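Local coordinates for AimR transcriptional regulator (Bacillus phage phi3T, PDB 5ZVV), which activates transcription of the phage aimX locus as a homodimer and, on binding the arbitrium peptide, becomes an inactive monomer, so switching the phage from lysis to lysogeny, at residues A[92-96]-A[121-125]; A[146-150]-A[189-193]; A[324-329]-A[350-356]; A[344-348]-A[363-367]. One frame throughout, in Å; residues are numbered along the deposited sequence.

Contact 1 (A[92-96]-A[121-125])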
# COMPACT_ATOMS: atom_id res chain seq x y z
N ASP A 92 21.60 -7.91 17.56
CA ASP A 92 21.85 -6.70 16.79
C ASP A 92 23.29 -6.22 16.89
O ASP A 92 23.88 -5.80 15.89
CB ASP A 92 20.90 -5.59 17.25
CG ASP A 92 19.45 -5.88 16.92
OD1 ASP A 92 19.20 -6.63 15.95
OD2 ASP A 92 18.56 -5.36 17.62
N THR A 93 23.87 -6.27 18.09
CA THR A 93 25.26 -5.83 18.27
C THR A 93 26.20 -6.68 17.43
O THR A 93 26.99 -6.16 16.62
CB THR A 93 25.63 -5.90 19.75
OG1 THR A 93 24.69 -5.14 20.52
CG2 THR A 93 27.03 -5.34 19.99
N LEU A 94 26.13 -8.00 17.62
CA LEU A 94 26.90 -8.92 16.80
C LEU A 94 26.61 -8.73 15.32
O LEU A 94 27.53 -8.71 14.50
CB LEU A 94 26.60 -10.36 17.23
CG LEU A 94 27.31 -11.48 16.48
CD1 LEU A 94 28.82 -11.37 16.64
CD2 LEU A 94 26.82 -12.83 16.96
N THR A 95 25.33 -8.58 14.97
CA THR A 95 24.96 -8.42 13.56
C THR A 95 25.66 -7.22 12.94
O THR A 95 26.17 -7.31 11.82
CB THR A 95 23.44 -8.28 13.43
OG1 THR A 95 22.79 -9.46 13.91
CG2 THR A 95 23.05 -8.05 11.97
N ASP A 96 25.71 -6.10 13.65
CA ASP A 96 26.32 -4.90 13.09
C ASP A 96 27.84 -5.04 13.00
O ASP A 96 28.45 -4.58 12.03
CB ASP A 96 25.93 -3.67 13.91
CG ASP A 96 24.45 -3.36 13.81
OD1 ASP A 96 23.83 -3.75 12.80
OD2 ASP A 96 23.91 -2.72 14.74
N ARG A 121 19.40 -3.25 8.24
CA ARG A 121 19.51 -2.74 9.60
C ARG A 121 19.15 -1.26 9.67
O ARG A 121 18.53 -0.81 10.64
CB ARG A 121 20.93 -2.97 10.13
CG ARG A 121 21.22 -4.43 10.41
CD ARG A 121 20.40 -4.90 11.60
NE ARG A 121 20.86 -4.26 12.83
CZ ARG A 121 20.08 -3.94 13.85
NH1 ARG A 121 18.77 -4.19 13.79
NH2 ARG A 121 20.59 -3.36 14.92
N LYS A 122 19.52 -0.48 8.65
CA LYS A 122 19.11 0.91 8.61
C LYS A 122 17.60 1.05 8.50
O LYS A 122 17.02 2.00 9.03
CB LYS A 122 19.80 1.63 7.45
CG LYS A 122 21.29 1.85 7.66
CD LYS A 122 21.93 2.53 6.46
CE LYS A 122 23.42 2.71 6.66
NZ LYS A 122 24.07 3.30 5.46
N LEU A 123 16.95 0.10 7.82
CA LEU A 123 15.49 0.09 7.80
C LEU A 123 14.92 -0.29 9.16
O LEU A 123 13.91 0.29 9.59
CB LEU A 123 14.98 -0.88 6.72
CG LEU A 123 15.06 -0.41 5.27
CD1 LEU A 123 14.76 -1.56 4.32
CD2 LEU A 123 14.11 0.75 5.03
N ASN A 124 15.55 -1.25 9.85
CA ASN A 124 15.10 -1.61 11.19
C ASN A 124 15.12 -0.41 12.13
O ASN A 124 14.19 -0.21 12.91
CB ASN A 124 15.96 -2.74 11.75
CG ASN A 124 15.87 -4.02 10.95
OD1 ASN A 124 16.74 -4.89 11.04
ND2 ASN A 124 14.82 -4.15 10.14
N LYS A 125 16.17 0.40 12.06
CA LYS A 125 16.33 1.57 12.91
C LYS A 125 15.66 2.81 12.35
O LYS A 125 15.74 3.88 12.98
CB LYS A 125 17.82 1.86 13.14
CG LYS A 125 18.63 0.68 13.63
CD LYS A 125 20.12 0.99 13.50
CE LYS A 125 20.98 -0.17 13.96
NZ LYS A 125 22.42 0.12 13.72
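D92, D96, R121 and K125 make up a salt-bridge network that joins the first turn of helix 92-103 to the last turn of helix 108-124, an all-helical pairing consistent with the TPR-like family. The tight part is centred on R121, a buried arginine held by two carboxylates in two different ways. D96 meets the guanidinium at its edge: NE of R121 donates to OD1 of D96 over 3.0 Å in a nearly straight bond (172°), with the acceptor in the guanidinium plane and approached from the syn side of the carboxylate. A weak second bond runs from NH2 of R121 to OD2 of D96, making the grip two-pronged. D92 instead stacks over a face, its carboxylate tilted only 15° from the guanidinium; no N-H points at OD1 of D92, which lies 3.3 Å from NH1 of R121, and the attraction is one of charge. Bends at chi2 and chi3 fold the arginine back so that its head can take both acids. On the inner side T95 sets its methyl CG2 near CD of R121, while its hydroxyl turns to S86 on helix 77-88. The loose side belongs to K125, exposed and just past the helix end. Its extended chain comes from the opposite direction to D96 and adds a weak bond, with NZ of K125 3.4 Å from OD2 of D96.

Contact 2 (A[146-150]-A[189-193])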
# COMPACT_ATOMS: atom_id res chain seq x y z
N GLU A 146 20.98 -15.27 -3.31
CA GLU A 146 20.58 -15.05 -1.93
C GLU A 146 20.25 -13.59 -1.67
O GLU A 146 19.15 -13.26 -1.21
CB GLU A 146 21.69 -15.53 -0.98
CG GLU A 146 21.89 -17.03 -0.95
CD GLU A 146 22.78 -17.53 -2.08
OE1 GLU A 146 23.38 -16.69 -2.78
OE2 GLU A 146 22.88 -18.76 -2.25
N MSE A 147 21.18 -12.69 -1.97
CA MSE A 147 20.94 -11.29 -1.71
C MSE A 147 19.87 -10.73 -2.63
O MSE A 147 19.04 -9.92 -2.19
CB MSE A 147 22.24 -10.49 -1.81
CG MSE A 147 23.14 -10.66 -0.59
SE MSE A 147 22.19 -10.47 1.12
CE MSE A 147 21.79 -12.35 1.51
N LEU A 148 19.84 -11.19 -3.88
CA LEU A 148 18.72 -10.85 -4.76
C LEU A 148 17.40 -11.20 -4.09
O LEU A 148 16.42 -10.45 -4.20
CB LEU A 148 18.85 -11.56 -6.10
CG LEU A 148 19.82 -10.98 -7.13
CD1 LEU A 148 19.94 -11.92 -8.33
CD2 LEU A 148 19.36 -9.59 -7.58
N PHE A 149 17.38 -12.32 -3.37
CA PHE A 149 16.21 -12.67 -2.58
C PHE A 149 16.05 -11.70 -1.41
O PHE A 149 14.99 -11.08 -1.24
CB PHE A 149 16.33 -14.11 -2.09
CG PHE A 149 15.11 -14.64 -1.38
CD1 PHE A 149 14.92 -14.39 -0.03
CD2 PHE A 149 14.18 -15.40 -2.06
CE1 PHE A 149 13.80 -14.88 0.62
CE2 PHE A 149 13.06 -15.89 -1.41
CZ PHE A 149 12.87 -15.63 -0.07
N PHE A 150 17.11 -11.53 -0.61
CA PHE A 150 16.95 -10.86 0.67
C PHE A 150 16.72 -9.36 0.50
O PHE A 150 16.00 -8.75 1.30
CB PHE A 150 18.17 -11.11 1.57
CG PHE A 150 17.96 -10.68 2.99
CD1 PHE A 150 17.17 -11.43 3.85
CD2 PHE A 150 18.56 -9.52 3.47
CE1 PHE A 150 16.98 -11.03 5.16
CE2 PHE A 150 18.37 -9.13 4.78
CZ PHE A 150 17.58 -9.88 5.63
N PHE A 189 15.74 -18.27 5.27
CA PHE A 189 14.82 -17.39 4.56
C PHE A 189 13.42 -17.97 4.55
O PHE A 189 12.43 -17.23 4.67
CB PHE A 189 15.33 -17.15 3.14
CG PHE A 189 16.56 -16.30 3.07
CD1 PHE A 189 17.07 -15.68 4.20
CD2 PHE A 189 17.21 -16.09 1.86
CE1 PHE A 189 18.20 -14.89 4.14
CE2 PHE A 189 18.35 -15.30 1.79
CZ PHE A 189 18.84 -14.70 2.93
N LYS A 190 13.31 -19.29 4.40
CA LYS A 190 12.00 -19.94 4.44
C LYS A 190 11.30 -19.66 5.76
O LYS A 190 10.12 -19.31 5.79
CB LYS A 190 12.14 -21.44 4.21
CG LYS A 190 12.26 -21.87 2.75
CD LYS A 190 12.36 -23.38 2.64
CE LYS A 190 12.56 -23.84 1.20
NZ LYS A 190 12.82 -25.31 1.13
N SER A 191 12.02 -19.82 6.88
CA SER A 191 11.40 -19.54 8.17
C SER A 191 10.97 -18.08 8.28
O SER A 191 9.87 -17.78 8.76
CB SER A 191 12.37 -19.91 9.30
OG SER A 191 13.55 -19.13 9.23
N ARG A 192 11.82 -17.15 7.82
CA ARG A 192 11.46 -15.74 7.82
C ARG A 192 10.14 -15.50 7.09
O ARG A 192 9.18 -14.96 7.66
CB ARG A 192 12.57 -14.91 7.17
CG ARG A 192 13.85 -14.74 7.97
CD ARG A 192 14.83 -13.90 7.16
NE ARG A 192 16.11 -13.66 7.83
CZ ARG A 192 16.37 -12.61 8.60
NH1 ARG A 192 15.44 -11.70 8.83
NH2 ARG A 192 17.57 -12.48 9.15
N VAL A 193 10.08 -15.89 5.81
CA VAL A 193 8.88 -15.66 5.01
C VAL A 193 7.68 -16.37 5.63
O VAL A 193 6.56 -15.86 5.58
CB VAL A 193 9.13 -16.10 3.56
CG1 VAL A 193 7.87 -15.92 2.72
CG2 VAL A 193 10.29 -15.32 2.96
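The ring of F189 enters helix 145-161 as a knob, its hole formed by E146, M147, F149 and F150. F149 and F189 have almost parallel planes, 5° apart, but are slid so far past one another that they barely overlap; the nearest atoms are CD1 of F149 and CD2 of F189, 3.4 Å apart. F150 is turned a little more, 21° from F189, again with little overlap, and CD1 of F150 comes within 3.6 Å of CE1 of F189. Both phenylalanines on 146-150 place CG anti to their own backbone N, which sends their rings out toward the other helix, where both lie to one side of the F189 plane. The selenomethionine M147 brings its methyl CE to the edge of the F189 ring. Farther along, F150 points the edge of its ring at the R192 guanidinium: CE1 of F150 sits 3.8 Å from CZ of R192, over the centre of that flat group. The arginine's nitrogens are engaged elsewhere, by E84, D87 and Y157. CG2 of V193 lies at the edge of F149. With short axes nearly parallel and 12.4 Å apart, the segments are bridged by an aromatic cluster, a knob-into-hole contact consistent with the TPR-like family.

Contact 3 (A[324-329]-A[350-356])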
# COMPACT_ATOMS: atom_id res chain seq x y z
N GLU A 324 -3.63 3.58 16.17
CA GLU A 324 -5.05 3.36 15.91
C GLU A 324 -5.52 2.00 16.41
O GLU A 324 -6.64 1.89 16.93
CB GLU A 324 -5.33 3.53 14.41
CG GLU A 324 -4.94 4.91 13.90
CD GLU A 324 -5.07 5.04 12.39
OE1 GLU A 324 -5.97 5.77 11.93
OE2 GLU A 324 -4.27 4.40 11.68
N ASN A 325 -4.69 0.97 16.28
CA ASN A 325 -5.04 -0.35 16.81
C ASN A 325 -5.16 -0.30 18.33
O ASN A 325 -6.17 -0.74 18.91
CB ASN A 325 -3.99 -1.37 16.36
CG ASN A 325 -4.45 -2.80 16.52
OD1 ASN A 325 -4.03 -3.50 17.44
ND2 ASN A 325 -5.30 -3.26 15.61
N GLU A 326 -4.14 0.25 18.99
CA GLU A 326 -4.20 0.49 20.43
C GLU A 326 -5.43 1.31 20.80
O GLU A 326 -5.99 1.12 21.88
CB GLU A 326 -2.93 1.20 20.90
CG GLU A 326 -1.69 0.32 20.91
CD GLU A 326 -0.41 1.12 21.05
OE1 GLU A 326 -0.44 2.34 20.81
OE2 GLU A 326 0.63 0.52 21.40
N LEU A 327 -5.86 2.22 19.92
CA LEU A 327 -7.07 2.98 20.20
C LEU A 327 -8.32 2.13 20.06
O LEU A 327 -9.31 2.37 20.76
CB LEU A 327 -7.14 4.21 19.29
CG LEU A 327 -6.26 5.37 19.74
CD1 LEU A 327 -6.36 6.53 18.76
CD2 LEU A 327 -6.64 5.81 21.15
N GLY A 328 -8.30 1.13 19.18
CA GLY A 328 -9.40 0.19 19.12
C GLY A 328 -9.57 -0.56 20.43
O GLY A 328 -10.67 -0.63 20.99
N PHE A 329 -8.46 -1.11 20.95
CA PHE A 329 -8.53 -1.73 22.27
C PHE A 329 -8.95 -0.71 23.34
O PHE A 329 -9.80 -1.01 24.19
CB PHE A 329 -7.18 -2.35 22.64
CG PHE A 329 -6.86 -3.58 21.84
CD1 PHE A 329 -7.42 -4.80 22.16
CD2 PHE A 329 -5.98 -3.51 20.77
CE1 PHE A 329 -7.13 -5.93 21.43
CE2 PHE A 329 -5.68 -4.64 20.03
CZ PHE A 329 -6.25 -5.85 20.36
N TYR A 350 -11.59 2.39 14.87
CA TYR A 350 -10.13 2.34 14.95
C TYR A 350 -9.58 0.99 14.52
O TYR A 350 -8.52 0.92 13.89
CB TYR A 350 -9.67 2.71 16.36
CG TYR A 350 -9.64 4.20 16.58
CD1 TYR A 350 -8.70 5.00 15.95
CD2 TYR A 350 -10.57 4.81 17.42
CE1 TYR A 350 -8.67 6.37 16.15
CE2 TYR A 350 -10.55 6.18 17.62
CZ TYR A 350 -9.60 6.95 16.98
OH TYR A 350 -9.57 8.32 17.18
N PHE A 351 -10.28 -0.10 14.83
CA PHE A 351 -9.89 -1.40 14.28
C PHE A 351 -9.99 -1.42 12.76
O PHE A 351 -9.20 -2.09 12.09
CB PHE A 351 -10.74 -2.51 14.89
CG PHE A 351 -10.27 -2.96 16.24
CD1 PHE A 351 -8.94 -3.29 16.45
CD2 PHE A 351 -11.16 -3.06 17.30
CE1 PHE A 351 -8.50 -3.70 17.69
CE2 PHE A 351 -10.72 -3.47 18.55
CZ PHE A 351 -9.39 -3.79 18.74
N LYS A 352 -10.96 -0.69 12.20
CA LYS A 352 -11.05 -0.57 10.75
C LYS A 352 -9.89 0.25 10.19
O LYS A 352 -9.28 -0.14 9.19
CB LYS A 352 -12.39 0.06 10.36
CG LYS A 352 -13.57 -0.87 10.46
CD LYS A 352 -13.59 -1.85 9.30
CE LYS A 352 -14.93 -2.56 9.23
NZ LYS A 352 -15.05 -3.42 8.01
N LYS A 353 -9.59 1.38 10.82
CA LYS A 353 -8.51 2.23 10.33
C LYS A 353 -7.16 1.53 10.39
O LYS A 353 -6.28 1.82 9.57
CB LYS A 353 -8.45 3.54 11.13
CG LYS A 353 -9.53 4.54 10.76
CD LYS A 353 -9.33 5.85 11.51
CE LYS A 353 -10.39 6.87 11.17
NZ LYS A 353 -10.18 8.14 11.93
N SER A 354 -6.98 0.61 11.33
CA SER A 354 -5.74 -0.15 11.44
C SER A 354 -5.79 -1.46 10.67
O SER A 354 -4.86 -2.26 10.77
CB SER A 354 -5.41 -0.42 12.92
OG SER A 354 -6.44 -1.18 13.55
N ASP A 355 -6.85 -1.69 9.89
CA ASP A 355 -6.96 -2.86 9.02
C ASP A 355 -6.85 -4.16 9.81
O ASP A 355 -6.23 -5.13 9.37
CB ASP A 355 -5.91 -2.80 7.90
CG ASP A 355 -6.24 -3.70 6.73
OD1 ASP A 355 -7.36 -4.26 6.70
OD2 ASP A 355 -5.38 -3.84 5.83
N ASP A 356 -7.45 -4.17 11.00
CA ASP A 356 -7.43 -5.32 11.89
C ASP A 356 -8.77 -6.05 11.74
O ASP A 356 -9.79 -5.60 12.27
CB ASP A 356 -7.18 -4.89 13.33
CG ASP A 356 -6.87 -6.06 14.26
OD1 ASP A 356 -7.31 -7.19 13.98
OD2 ASP A 356 -6.17 -5.84 15.27
O HOH W 1 -7.19 8.15 12.81
O HOH W 2 -5.45 4.23 8.45
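N325 sets CG anti to its backbone N (chi1 -164°), which carries its amide across to the end of helix 341-353, where S354 holds OG between its own N and carbonyl carbon (chi1 61°) and faces it. ND2 of N325 gives both hydrogens away: one to OG of S354 at 3.1 Å, the other to OD2 of D356 at 2.7 Å. Both acceptors lie close to the amide plane. D356 receives on its anti lone pair with its carboxylate nearly coplanar with the amide, so the two bonds should fix the rotation of N325. OD1 of D356 is taken by the backbone N of Y358 and F359.

Deeper in, the helices come very close at G328, whose CA lies over the centre of the F351 ring, 4.0 Å from its centroid. F351 also drives its edge into the face of F329, a T-shaped pair with planes at 83°. At the neighbouring positions the Y350 ring receives L327 on a face: CB of L327 is 3.8 Å from the ring centroid, and CD1 of L327 reaches out over CE1 of Y350. At the rim E324 lies across the alkyl chain of K353; one water links OE1 of E324 to NZ of K353, without direct contact between the charges. Helix 341-353 ends here in a Schellman motif, with D355 at positive phi as the C-prime residue, and N325 of the preceding helix bonds to side chains on either side of D355 within that turn.

Contact 4 (A[344-348]-A[363-367])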
# COMPACT_ATOMS: atom_id res chain seq x y z
N TYR A 344 -17.93 1.50 21.76
CA TYR A 344 -17.75 0.34 20.90
C TYR A 344 -17.74 0.73 19.43
O TYR A 344 -17.02 0.12 18.63
CB TYR A 344 -18.83 -0.70 21.18
CG TYR A 344 -18.78 -1.25 22.60
CD1 TYR A 344 -17.61 -1.79 23.11
CD2 TYR A 344 -19.90 -1.20 23.42
CE1 TYR A 344 -17.56 -2.28 24.41
CE2 TYR A 344 -19.86 -1.69 24.71
CZ TYR A 344 -18.69 -2.22 25.20
OH TYR A 344 -18.64 -2.72 26.49
N TYR A 345 -18.52 1.75 19.05
CA TYR A 345 -18.48 2.25 17.68
C TYR A 345 -17.11 2.82 17.36
O TYR A 345 -16.54 2.53 16.29
CB TYR A 345 -19.56 3.32 17.48
CG TYR A 345 -20.98 2.84 17.73
CD1 TYR A 345 -21.31 1.50 17.61
CD2 TYR A 345 -21.98 3.74 18.08
CE1 TYR A 345 -22.61 1.06 17.83
CE2 TYR A 345 -23.28 3.31 18.30
CZ TYR A 345 -23.58 1.97 18.17
OH TYR A 345 -24.87 1.54 18.40
N LYS A 346 -16.55 3.62 18.27
CA LYS A 346 -15.22 4.19 18.03
C LYS A 346 -14.15 3.10 18.00
O LYS A 346 -13.24 3.15 17.17
CB LYS A 346 -14.90 5.23 19.10
CG LYS A 346 -15.80 6.47 19.05
CD LYS A 346 -15.19 7.65 19.78
CE LYS A 346 -15.67 7.75 21.22
NZ LYS A 346 -17.12 8.10 21.29
N SER A 347 -14.26 2.11 18.89
CA SER A 347 -13.37 0.96 18.84
C SER A 347 -13.41 0.30 17.47
O SER A 347 -12.37 -0.02 16.89
CB SER A 347 -13.74 -0.04 19.94
OG SER A 347 -13.11 -1.29 19.72
N ILE A 348 -14.62 0.10 16.94
CA ILE A 348 -14.76 -0.49 15.61
C ILE A 348 -14.08 0.38 14.56
O ILE A 348 -13.37 -0.12 13.69
CB ILE A 348 -16.25 -0.70 15.27
CG1 ILE A 348 -16.84 -1.81 16.15
CG2 ILE A 348 -16.43 -1.04 13.80
CD1 ILE A 348 -18.33 -1.94 16.04
N PRO A 363 -15.43 -5.52 20.15
CA PRO A 363 -16.65 -4.72 20.35
C PRO A 363 -17.87 -5.35 19.70
O PRO A 363 -18.97 -5.29 20.29
CB PRO A 363 -16.29 -3.37 19.71
CG PRO A 363 -15.26 -3.70 18.71
CD PRO A 363 -14.46 -4.81 19.29
N LEU A 364 -17.72 -5.95 18.52
CA LEU A 364 -18.85 -6.59 17.85
C LEU A 364 -19.52 -7.62 18.75
O LEU A 364 -20.73 -7.57 18.97
CB LEU A 364 -18.39 -7.22 16.54
CG LEU A 364 -17.97 -6.23 15.45
CD1 LEU A 364 -17.41 -6.97 14.24
CD2 LEU A 364 -19.14 -5.35 15.06
N LEU A 365 -18.73 -8.55 19.30
CA LEU A 365 -19.27 -9.51 20.26
C LEU A 365 -19.99 -8.79 21.39
O LEU A 365 -21.10 -9.19 21.79
CB LEU A 365 -18.15 -10.39 20.83
CG LEU A 365 -17.55 -11.48 19.94
CD1 LEU A 365 -16.31 -12.08 20.59
CD2 LEU A 365 -18.58 -12.56 19.63
N GLN A 366 -19.40 -7.71 21.91
CA GLN A 366 -20.05 -6.97 22.97
C GLN A 366 -21.34 -6.32 22.47
O GLN A 366 -22.34 -6.29 23.19
CB GLN A 366 -19.10 -5.93 23.55
CG GLN A 366 -19.53 -5.39 24.89
CD GLN A 366 -19.63 -6.47 25.95
OE1 GLN A 366 -18.91 -7.46 25.92
NE2 GLN A 366 -20.55 -6.28 26.90
N LEU A 367 -21.33 -5.81 21.24
CA LEU A 367 -22.57 -5.33 20.64
C LEU A 367 -23.57 -6.47 20.47
O LEU A 367 -24.78 -6.24 20.56
CB LEU A 367 -22.29 -4.66 19.30
CG LEU A 367 -21.57 -3.30 19.35
CD1 LEU A 367 -21.31 -2.78 17.94
CD2 LEU A 367 -22.38 -2.29 20.15
O HOH W 3 -20.61 -3.22 28.12
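P363 lies against S347 and I348, with its CG 3.4 Å from OG of S347 and 3.6 Å from CG1 of I348, and its CB faces CB of Y344. Next to it the tip of I348 meets that of L367, CD1 to CD1 at 3.6 Å, and the same I348 methyl touches CD2 of L364. L367 also spreads its two methyls toward Y345 and Y344: CD1 comes to the edge of the Y345 ring, while CD2 packs on CB of Y344. Elsewhere on Y344, Q366 lies over a face of the ring, its CB 4.2 Å from the centroid. CG of Q366, anti to the backbone N (chi1 -163°), is carried on toward the phenol end. There a water sits 2.6 Å from OH of Y344, in the ring plane, and weakly joins NE2 of Q366.

Farther out, OG of S347 is hydrogen-bonded to the carbonyl oxygen of G328, which probably helps hold the serine beside the proline. The short segment axes run at 148°, close to antiparallel. Helix 324-338 backs Y344 through Y332 and L336, helix 374-380 covers I348, L364 and L367, and L379 of the second subunit packs on Y345 and I348.

In the fold
All four contacts join helices, contacts 1 and 3 also using residues just past a helix end, and they follow in series along the chain except for the last two. Contacts 1 and 2 come first, their centres 17 Å apart and without direct touch; helix 77-88 borders both, and its D87 reaches R121 of one and R192 of the other. Contacts 3 and 4 lie 29 to 39 Å, centre to centre, from that pair. They alternate along the chain and share helix 341-353, with centres 11 Å apart, so helices 324-338, 341-353 and 361-369 pack together as neighbours. The second subunit touches this part, so it probably bears on the dimer.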